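Local coordinates for thioredoxin-like fold domain-containing protein (Enterococcus faecalis, PDB 1Z6M) that is of unknown function but adopts a thioredoxin-like fold and may act as a thiol-disulfide oxidoreductase, at residues K44-S49 / K100-Q105; P151-I154 / I159-E162. All blocks are in the same frame, centred on the assembly; numbering follows the deposited sequence. Where two conformers were deposited one is given.

Two ways of attaching secondary structure to a thioredoxin-like core appear here, both at buried sites, with centres about 15 Å apart. Interaction 1 is purely apolar: one pair of phenylalanines joins segment 44-49 of helix 40-58, at whose start the CxxC sequence lies, to segment 100-105. Interaction 2 buries more than three times the surface and combines backbone hydrogen bonds with side-chain packing, since it pairs neighbouring strands of one hairpin at the margin of the central sheet. Helix 40-58 links them: Phe46 faces the helix of interaction 1, while Trp45, one residue earlier, packs against the hairpin of interaction 2. Each contact also has a side chain touching the CxxC residues.

Interaction 1 of 2, residues K44-S49 / K100-Q105; sequences KWFEES and KMFATQ
Phe102 of helix 91-103 meets Phe46 of helix 40-58, and this one pair carries the contact between the segments. In chain order, Lys100 comes first and acts through its backbone: its carbonyl oxygen receives both the N-H of Thr104 and the Thr104 hydroxyl (OG1 to Lys100 O, 2.8 Å), which reach it from opposite faces of the carbonyl plane. Met101, a selenomethionine, packs on Ile86 and Leu126 and does not touch segment 44-49. Phe102 then makes the crossing. Its CG lies anti to the carbonyl carbon (chi1 -82°), and Phe102 CE1 reaches over one face of the Phe46 ring, 3.5 Å from Phe46 CG and offset toward the rim. Phe102 CD1 follows at 3.6 Å from Phe46 CD2. The centroids of the Phe46 and Phe102 rings are 4.8 Å apart and the rings meet obliquely, planes inclined by 42°. The setting is that of a thioredoxin fold with helices inserted between strands 62-68 and 152-155, as in DsbA-like proteins; Phe102 also touches the CxxC residues and Arg43, while Phe46 also touches Glu33 and Ile35 of strand 29-35. Past the end of the helix, Thr104 gives way to Gln105, whose buried amide extends toward the loop before helix 40-58 and donates through NE2 to Val37 O, with a weak second bond to Cys39 O.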
loop_
_atom_site.group_PDB
_atom_site.type_symbol
_atom_site.label_atom_id
_atom_site.label_comp_id
_atom_site.label_asym_id
_atom_site.label_seq_id
_atom_site.Cartn_x
_atom_site.Cartn_y
_atom_site.Cartn_z
ATOM N N LYS A 44 -3.614 1.113 -10.113
ATOM C CA LYS A 44 -4.707 0.309 -10.654
ATOM C C LYS A 44 -5.398 -0.472 -9.540
ATOM O O LYS A 44 -6.629 -0.489 -9.449
ATOM C CB LYS A 44 -4.180 -0.638 -11.739
ATOM C CG LYS A 44 -5.229 -1.550 -12.368
ATOM C CD LYS A 44 -6.184 -0.791 -13.278
ATOM C CE LYS A 44 -7.345 -1.653 -13.762
ATOM N NZ LYS A 44 -6.922 -2.787 -14.626
ATOM N N TRP A 45 -4.608 -1.140 -8.697
ATOM C CA TRP A 45 -5.164 -1.850 -7.538
ATOM C C TRP A 45 -6.030 -0.913 -6.693
ATOM O O TRP A 45 -7.168 -1.246 -6.343
ATOM C CB TRP A 45 -4.041 -2.473 -6.685
ATOM C CG TRP A 45 -4.442 -2.738 -5.252
ATOM C CD1 TRP A 45 -3.969 -2.086 -4.139
ATOM C CD2 TRP A 45 -5.447 -3.657 -4.782
ATOM N NE1 TRP A 45 -4.588 -2.570 -3.009
ATOM C CE2 TRP A 45 -5.503 -3.525 -3.376
ATOM C CE3 TRP A 45 -6.291 -4.583 -5.409
ATOM C CZ2 TRP A 45 -6.366 -4.290 -2.583
ATOM C CZ3 TRP A 45 -7.142 -5.350 -4.609
ATOM C CH2 TRP A 45 -7.169 -5.197 -3.220
ATOM N N PHE A 46 -5.501 0.261 -6.374
ATOM C CA PHE A 46 -6.217 1.182 -5.504
ATOM C C PHE A 46 -7.521 1.669 -6.120
ATOM O O PHE A 46 -8.536 1.738 -5.436
ATOM C CB PHE A 46 -5.334 2.360 -5.103
ATOM C CG PHE A 46 -5.018 2.409 -3.641
ATOM C CD1 PHE A 46 -4.325 1.373 -3.023
ATOM C CD2 PHE A 46 -5.416 3.498 -2.878
ATOM C CE1 PHE A 46 -4.032 1.436 -1.660
ATOM C CE2 PHE A 46 -5.112 3.566 -1.519
ATOM C CZ PHE A 46 -4.430 2.522 -0.917
ATOM N N GLU A 47 -7.513 2.012 -7.408
ATOM C CA GLU A 47 -8.752 2.526 -7.998
ATOM C C GLU A 47 -9.803 1.420 -8.176
ATOM O O GLU A 47 -10.981 1.637 -7.899
ATOM C CB GLU A 47 -8.503 3.311 -9.297
ATOM C CG GLU A 47 -8.122 2.487 -10.522
ATOM C CD GLU A 47 -9.318 1.912 -11.304
ATOM O OE1 GLU A 47 -9.080 1.196 -12.292
ATOM O OE2 GLU A 47 -10.492 2.146 -10.944
ATOM N N GLU A 48 -9.388 0.228 -8.616
ATOM C CA GLU A 48 -10.361 -0.798 -8.978
ATOM C C GLU A 48 -11.024 -1.411 -7.752
ATOM O O GLU A 48 -12.147 -1.913 -7.849
ATOM C CB GLU A 48 -9.717 -1.880 -9.846
ATOM C CG GLU A 48 -8.777 -2.789 -9.080
ATOM C CD GLU A 48 -7.914 -3.676 -9.954
ATOM O OE1 GLU A 48 -8.121 -3.724 -11.188
ATOM O OE2 GLU A 48 -7.006 -4.326 -9.392
ATOM N N SER A 49 -10.340 -1.346 -6.613
ATOM C CA SER A 49 -10.846 -1.912 -5.357
ATOM C C SER A 49 -11.484 -0.882 -4.415
ATOM O O SER A 49 -12.040 -1.249 -3.383
ATOM C CB SER A 49 -9.718 -2.633 -4.621
ATOM O OG SER A 49 -8.759 -1.710 -4.138
ATOM N N LYS A 100 -4.928 11.055 -2.989
ATOM C CA LYS A 100 -4.466 12.230 -3.720
ATOM C C LYS A 100 -3.126 11.975 -4.407
ATOM O O LYS A 100 -2.923 12.411 -5.546
ATOM C CB LYS A 100 -4.388 13.455 -2.809
ATOM C CG LYS A 100 -5.702 14.192 -2.637
ATOM C CD LYS A 100 -5.476 15.527 -1.945
ATOM C CE LYS A 100 -6.747 16.064 -1.314
ATOM N NZ LYS A 100 -6.977 15.490 0.046
HETATM N N MSE A 101 -2.225 11.276 -3.718
HETATM C CA MSE A 101 -0.938 10.892 -4.310
HETATM C C MSE A 101 -1.142 10.061 -5.584
HETATM O O MSE A 101 -0.517 10.319 -6.614
HETATM C CB MSE A 101 -0.077 10.111 -3.300
HETATM C CG MSE A 101 0.426 10.912 -2.109
HETATM SE SE MSE A 101 1.209 9.802 -0.844
HETATM C CE MSE A 101 1.619 11.062 0.407
ATOM N N PHE A 102 -2.037 9.078 -5.525
ATOM C CA PHE A 102 -2.312 8.272 -6.702
ATOM C C PHE A 102 -2.957 9.095 -7.820
ATOM O O PHE A 102 -2.610 8.930 -8.997
ATOM C CB PHE A 102 -3.197 7.078 -6.341
ATOM C CG PHE A 102 -2.437 5.895 -5.760
ATOM C CD1 PHE A 102 -2.796 5.355 -4.533
ATOM C CD2 PHE A 102 -1.379 5.320 -6.450
ATOM C CE1 PHE A 102 -2.121 4.263 -3.997
ATOM C CE2 PHE A 102 -0.696 4.223 -5.930
ATOM C CZ PHE A 102 -1.077 3.696 -4.704
ATOM N N ALA A 103 -3.886 9.977 -7.466
ATOM C CA ALA A 103 -4.548 10.783 -8.486
ATOM C C ALA A 103 -3.583 11.726 -9.210
ATOM O O ALA A 103 -3.826 12.103 -10.354
ATOM C CB ALA A 103 -5.678 11.580 -7.878
ATOM N N THR A 104 -2.500 12.110 -8.535
ATOM C CA THR A 104 -1.500 13.018 -9.089
ATOM C C THR A 104 -0.199 12.321 -9.508
ATOM O O THR A 104 0.797 12.982 -9.804
ATOM C CB THR A 104 -1.166 14.142 -8.080
ATOM O OG1 THR A 104 -0.681 13.572 -6.848
ATOM C CG2 THR A 104 -2.409 15.032 -7.815
ATOM N N GLN A 105 -0.228 10.990 -9.587
ATOM C CA GLN A 105 0.980 10.183 -9.773
ATOM C C GLN A 105 1.837 10.599 -10.965
ATOM O O GLN A 105 3.067 10.591 -10.886
ATOM C CB GLN A 105 0.607 8.698 -9.879
ATOM C CG GLN A 105 1.791 7.745 -9.823
ATOM C CD GLN A 105 1.341 6.324 -9.974
ATOM O OE1 GLN A 105 1.089 5.856 -11.087
ATOM N NE2 GLN A 105 1.183 5.635 -8.847
#

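Interaction 2 of 2, residues P151-I154 / I159-E162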
loop_
_atom_site.group_PDB
_atom_site.type_symbol
_atom_site.label_atom_id
_atom_site.label_comp_id
_atom_site.label_asym_id
_atom_site.label_seq_id
_atom_site.Cartn_x
_atom_site.Cartn_y
_atom_site.Cartn_z
ATOM N N PRO A 151 2.000 -4.269 -6.677
ATOM C CA PRO A 151 1.366 -4.513 -5.393
ATOM C C PRO A 151 1.346 -6.009 -5.080
ATOM O O PRO A 151 1.164 -6.830 -5.984
ATOM C CB PRO A 151 -0.070 -4.001 -5.616
ATOM C CG PRO A 151 -0.309 -4.232 -7.066
ATOM C CD PRO A 151 1.005 -4.008 -7.739
ATOM N N THR A 152 1.570 -6.364 -3.817
ATOM C CA THR A 152 1.311 -7.717 -3.341
ATOM C C THR A 152 0.260 -7.616 -2.260
ATOM O O THR A 152 0.481 -6.950 -1.242
ATOM C CB THR A 152 2.594 -8.390 -2.804
ATOM O OG1 THR A 152 3.524 -8.532 -3.879
ATOM C CG2 THR A 152 2.307 -9.773 -2.262
ATOM N N ILE A 153 -0.897 -8.233 -2.506
ATOM C CA ILE A 153 -2.015 -8.188 -1.577
ATOM C C ILE A 153 -2.203 -9.579 -1.016
ATOM O O ILE A 153 -2.172 -10.553 -1.775
ATOM C CB ILE A 153 -3.344 -7.702 -2.245
ATOM C CG1 ILE A 153 -3.119 -6.513 -3.205
ATOM C CG2 ILE A 153 -4.419 -7.410 -1.168
ATOM C CD1 ILE A 153 -2.540 -5.264 -2.591
ATOM N N ILE A 154 -2.403 -9.673 0.295
ATOM C CA ILE A 154 -2.483 -10.964 0.946
ATOM C C ILE A 154 -3.680 -10.971 1.893
ATOM O O ILE A 154 -3.839 -10.072 2.729
ATOM C CB ILE A 154 -1.181 -11.293 1.724
ATOM C CG1 ILE A 154 0.009 -11.375 0.765
ATOM C CG2 ILE A 154 -1.318 -12.607 2.493
ATOM C CD1 ILE A 154 1.344 -11.480 1.458
ATOM N N ILE A 159 -2.766 -14.833 -2.157
ATOM C CA ILE A 159 -1.793 -13.830 -2.563
ATOM C C ILE A 159 -2.164 -13.395 -3.978
ATOM O O ILE A 159 -2.281 -14.226 -4.879
ATOM C CB ILE A 159 -0.372 -14.435 -2.579
ATOM C CG1 ILE A 159 0.008 -15.009 -1.210
ATOM C CG2 ILE A 159 0.652 -13.401 -3.024
ATOM C CD1 ILE A 159 1.153 -16.023 -1.267
ATOM N N PHE A 160 -2.388 -12.100 -4.176
ATOM C CA PHE A 160 -2.847 -11.624 -5.470
ATOM C C PHE A 160 -2.314 -10.220 -5.720
ATOM O O PHE A 160 -1.581 -9.675 -4.898
ATOM C CB PHE A 160 -4.383 -11.711 -5.583
ATOM C CG PHE A 160 -5.120 -11.033 -4.462
ATOM C CD1 PHE A 160 -5.573 -9.725 -4.611
ATOM C CD2 PHE A 160 -5.381 -11.709 -3.266
ATOM C CE1 PHE A 160 -6.272 -9.091 -3.584
ATOM C CE2 PHE A 160 -6.066 -11.088 -2.241
ATOM C CZ PHE A 160 -6.524 -9.781 -2.397
ATOM N N ASP A 161 -2.667 -9.637 -6.859
ATOM C CA ASP A 161 -2.168 -8.309 -7.218
ATOM C C ASP A 161 -3.238 -7.559 -7.994
ATOM O O ASP A 161 -4.416 -7.904 -7.926
ATOM C CB ASP A 161 -0.855 -8.427 -8.014
ATOM C CG ASP A 161 -1.020 -9.188 -9.324
ATOM O OD1 ASP A 161 -2.160 -9.358 -9.778
ATOM O OD2 ASP A 161 0.008 -9.579 -9.913
ATOM N N GLU A 162 -2.830 -6.543 -8.743
ATOM C CA GLU A 162 -3.767 -5.687 -9.472
ATOM C C GLU A 162 -4.591 -6.432 -10.519
ATOM O O GLU A 162 -5.617 -5.918 -10.970
ATOM C CB GLU A 162 -3.035 -4.515 -10.133
ATOM C CG GLU A 162 -2.217 -4.854 -11.404
ATOM C CD GLU A 162 -0.983 -5.724 -11.172
ATOM O OE1 GLU A 162 -0.483 -5.828 -10.025
ATOM O OE2 GLU A 162 -0.504 -6.300 -12.176
#
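Ile153 and Phe160 form the hydrogen-bonded pair of an antiparallel beta hairpin, with two nearly straight backbone bonds: Ile153 N to Phe160 O and Phe160 N to Ile153 O, each 2.9 Å. From its CB outward, the Ile153 side chain meets a succession of partners. Ile153 CB sits over one face of the Phe160 ring, 3.9 Å from the centroid and 25° off the normal, a CH-pi contact. The methyl Ile153 CG2, anti to the backbone N, reaches the same rim, 3.4 Å from Phe160 CZ. The other branch turns away: Ile153 CG1 passes Phe160 O at 3.9 Å, and Ile153 CD1 ends 3.4 Å from Trp45 NE1 on helix 40-58. On the opposite face of the sheet, Ile154 and Ile159 lie side by side in a non-hydrogen-bonded pair, Ile154 CG1 to Ile159 CG1 4.1 Å. Before the strand comes the cis-proline Pro151, whose ring lies close to Cys42 as in the cis-Pro loop of thioredoxins; Pro151 CD is 3.3 Å from Glu162 OE1. Thr152 and Ile154 bond to Phe34 and Ile32 on the other side, and the Phe160 ring stacks with Tyr172 of helix 166-173. The hairpin bonds thus satisfy the buried peptide groups of Ile153 and Phe160, while carbon-to-carbon contacts on one face and the CH-pi contact on the other join the strands' side chains.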